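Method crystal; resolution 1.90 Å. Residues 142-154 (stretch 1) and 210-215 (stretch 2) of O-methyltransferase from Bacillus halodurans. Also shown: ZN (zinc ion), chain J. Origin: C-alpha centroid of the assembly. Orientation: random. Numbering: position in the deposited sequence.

Stretch 1 (142-154) FFDMYSPMVRPGG
Stretch 2 (210-215) ISIKRE

A single lysine at the end of a β-strand can fasten a distant helix-to-strand connection with its NZ, bonded to two main-chain carbonyl oxygens, and with its own backbone N and O, and the contact between residues 142-154 and 210-215 of this O-methyltransferase, where that N and O pair with G154 O and G153 N, is a compact example, burying 380 Å² in all.

Stretch 1 enters as helix (phi/psi of F143 -57/-53), passes through a 3-10 segment at 147-149, and extends at V150 (-97/136) and R151 (-68/153). A type II turn from R151 to G154 follows, with P152 at -53/137 and G153 at 85/-10, closed by G154 N to R151 O at 2.9 Å. An ideal CB on G153 would be jammed against the preceding carbonyl oxygen and would clash with R151 NH1, which itself donates to P152 O at 3.0 Å.

Stretch 2 is a strand from 210 to 213, and K213 (-72/126) receives the turn. G153 N donates to K213 O at 2.8 Å, while K213 N donates to G154 O at 2.9 Å, almost linearly at 178°. The CA atoms of G153 and K213 lie 4.9 Å apart, those of P152 and E215 5.1 Å, and the two segments run antiparallel here. G154 O also accepts a CA-H...O contact from I212 CA at 3.6 Å.

The K213 side chain completes the grip. Its CA-to-CB bond points toward stretch 1, and all four chi angles are t (-171°, 164°, -167°, -177°), so the extended chain carries NZ to S147 O at 2.8 Å and V150 O at 2.9 Å. Both are hydrogen bonds to backbone carbonyls; the methylenes meanwhile pack, with K213 CD 4.3 Å from V150 CG1 (V150 chi1 t) and 3.7 Å from R151 O.

Earlier in both stretches, F143 (chi1 t, chi2 -81°) presents its ring edge to S211, CE2 to OG at 4.5 Å.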

# COMPACT_ATOMS: atom_id res chain seq x y z
N PHE B 142 17.72 4.69 -13.63
CA PHE B 142 17.62 3.68 -12.58
C PHE B 142 16.33 2.87 -12.68
O PHE B 142 16.33 1.64 -12.49
CB PHE B 142 17.67 4.30 -11.18
CG PHE B 142 18.99 4.90 -10.82
CD1 PHE B 142 20.17 4.44 -11.40
CD2 PHE B 142 19.06 5.93 -9.88
CE1 PHE B 142 21.40 5.00 -11.06
CE2 PHE B 142 20.30 6.51 -9.54
CZ PHE B 142 21.46 6.03 -10.12
N PHE B 143 15.23 3.58 -12.94
CA PHE B 143 13.94 2.93 -13.13
C PHE B 143 14.02 1.90 -14.27
O PHE B 143 13.68 0.74 -14.08
CB PHE B 143 12.82 3.94 -13.39
CG PHE B 143 11.43 3.32 -13.43
CD1 PHE B 143 10.95 2.67 -14.56
CD2 PHE B 143 10.62 3.35 -12.31
CE1 PHE B 143 9.67 2.08 -14.57
CE2 PHE B 143 9.35 2.77 -12.31
CZ PHE B 143 8.86 2.15 -13.45
N ASP B 144 14.49 2.33 -15.44
CA ASP B 144 14.52 1.45 -16.62
C ASP B 144 15.42 0.23 -16.40
O ASP B 144 15.10 -0.89 -16.83
CB ASP B 144 14.97 2.24 -17.85
CG ASP B 144 13.84 3.06 -18.46
OD1 ASP B 144 12.69 2.93 -17.99
OD2 ASP B 144 14.08 3.85 -19.40
N MSE B 145 16.55 0.46 -15.74
CA MSE B 145 17.58 -0.55 -15.54
C MSE B 145 17.20 -1.62 -14.52
O MSE B 145 17.52 -2.80 -14.71
CB MSE B 145 18.90 0.10 -15.10
CG MSE B 145 19.96 -0.91 -14.72
SE MSE B 145 21.77 -0.23 -14.82
CE MSE B 145 21.81 0.24 -16.72
N TYR B 146 16.56 -1.19 -13.43
CA TYR B 146 16.29 -2.06 -12.29
C TYR B 146 14.85 -2.56 -12.17
O TYR B 146 14.57 -3.49 -11.43
CB TYR B 146 16.74 -1.38 -10.98
CG TYR B 146 18.25 -1.38 -10.91
CD1 TYR B 146 18.93 -2.54 -10.61
CD2 TYR B 146 18.99 -0.24 -11.24
CE1 TYR B 146 20.33 -2.58 -10.58
CE2 TYR B 146 20.40 -0.26 -11.22
CZ TYR B 146 21.05 -1.45 -10.90
OH TYR B 146 22.43 -1.51 -10.85
N SER B 147 13.95 -1.98 -12.94
CA SER B 147 12.57 -2.43 -12.89
C SER B 147 12.41 -3.89 -13.40
O SER B 147 11.57 -4.62 -12.87
CB SER B 147 11.64 -1.44 -13.58
OG SER B 147 11.83 -1.41 -14.97
N PRO B 148 13.25 -4.35 -14.36
CA PRO B 148 13.10 -5.75 -14.77
C PRO B 148 13.57 -6.74 -13.69
O PRO B 148 13.33 -7.94 -13.81
CB PRO B 148 14.01 -5.86 -16.01
CG PRO B 148 14.29 -4.45 -16.40
CD PRO B 148 14.32 -3.70 -15.14
N MSE B 149 14.21 -6.22 -12.65
CA MSE B 149 14.67 -7.05 -11.56
C MSE B 149 13.67 -7.13 -10.38
O MSE B 149 13.92 -7.78 -9.36
CB MSE B 149 16.05 -6.55 -11.15
CG MSE B 149 16.98 -6.47 -12.40
SE MSE B 149 18.69 -6.40 -11.66
CE MSE B 149 19.64 -5.45 -13.17
N VAL B 150 12.52 -6.50 -10.57
CA VAL B 150 11.40 -6.60 -9.63
C VAL B 150 10.40 -7.69 -10.13
O VAL B 150 10.07 -7.73 -11.32
CB VAL B 150 10.67 -5.25 -9.53
CG1 VAL B 150 9.39 -5.34 -8.66
CG2 VAL B 150 11.65 -4.13 -9.01
N ARG B 151 9.91 -8.53 -9.24
CA ARG B 151 8.95 -9.60 -9.61
C ARG B 151 7.60 -8.98 -10.00
O ARG B 151 7.29 -7.90 -9.56
CB ARG B 151 8.74 -10.57 -8.44
CG ARG B 151 8.17 -9.94 -7.21
CD ARG B 151 7.37 -10.91 -6.35
NE ARG B 151 6.85 -10.24 -5.15
CZ ARG B 151 5.57 -9.91 -4.98
NH1 ARG B 151 4.67 -10.19 -5.92
NH2 ARG B 151 5.20 -9.31 -3.85
N PRO B 152 6.81 -9.67 -10.86
CA PRO B 152 5.42 -9.27 -11.07
C PRO B 152 4.69 -9.19 -9.74
O PRO B 152 4.89 -10.04 -8.86
CB PRO B 152 4.86 -10.42 -11.93
CG PRO B 152 6.02 -10.95 -12.65
CD PRO B 152 7.20 -10.81 -11.72
N GLY B 153 3.89 -8.14 -9.57
CA GLY B 153 3.20 -7.89 -8.32
C GLY B 153 4.04 -7.15 -7.31
O GLY B 153 3.54 -6.70 -6.26
N GLY B 154 5.33 -7.01 -7.60
CA GLY B 154 6.25 -6.28 -6.75
C GLY B 154 6.08 -4.79 -6.90
O GLY B 154 5.27 -4.34 -7.69
N ILE B 210 3.93 4.80 -5.79
CA ILE B 210 3.94 3.34 -5.61
C ILE B 210 3.52 2.74 -6.93
O ILE B 210 2.36 2.86 -7.35
CB ILE B 210 3.00 2.91 -4.51
CG1 ILE B 210 3.40 3.61 -3.20
CG2 ILE B 210 3.06 1.41 -4.31
CD1 ILE B 210 2.22 4.10 -2.50
N SER B 211 4.48 2.14 -7.61
CA SER B 211 4.22 1.51 -8.90
C SER B 211 4.14 0.01 -8.68
O SER B 211 5.10 -0.60 -8.22
CB SER B 211 5.37 1.83 -9.88
OG SER B 211 5.56 3.23 -9.98
N ILE B 212 2.99 -0.58 -9.00
CA ILE B 212 2.83 -2.01 -8.82
C ILE B 212 3.02 -2.73 -10.16
O ILE B 212 2.29 -2.47 -11.12
CB ILE B 212 1.43 -2.36 -8.24
CG1 ILE B 212 1.12 -1.46 -7.02
CG2 ILE B 212 1.36 -3.85 -7.88
CD1 ILE B 212 -0.26 -1.80 -6.37
N LYS B 213 3.96 -3.65 -10.19
CA LYS B 213 4.34 -4.30 -11.44
C LYS B 213 3.26 -5.26 -11.89
O LYS B 213 2.82 -6.13 -11.13
CB LYS B 213 5.69 -5.00 -11.30
CG LYS B 213 6.23 -5.50 -12.65
CD LYS B 213 7.69 -5.84 -12.56
CE LYS B 213 8.25 -6.01 -13.97
NZ LYS B 213 9.68 -6.42 -13.89
N ARG B 214 2.82 -5.06 -13.14
CA ARG B 214 1.77 -5.87 -13.73
C ARG B 214 2.31 -7.23 -14.12
O ARG B 214 3.53 -7.40 -14.30
CB ARG B 214 1.16 -5.19 -14.96
CG ARG B 214 0.34 -3.95 -14.63
CD ARG B 214 -0.53 -3.52 -15.80
NE ARG B 214 -1.40 -2.42 -15.39
CZ ARG B 214 -1.11 -1.13 -15.55
NH1 ARG B 214 0.02 -0.76 -16.15
NH2 ARG B 214 -1.97 -0.19 -15.14
N GLU B 215 1.41 -8.20 -14.25
CA GLU B 215 1.77 -9.57 -14.58
C GLU B 215 2.49 -9.71 -15.93
O GLU B 215 1.93 -9.41 -16.98
CB GLU B 215 0.52 -10.46 -14.54
CG GLU B 215 0.72 -11.86 -15.08
CD GLU B 215 0.03 -12.91 -14.25
OE1 GLU B 215 -0.26 -12.63 -13.06
OE2 GLU B 215 -0.23 -14.01 -14.77
ZN ZN J . 11.01 3.05 -19.20
O HOH W 1 11.01 5.11 -19.48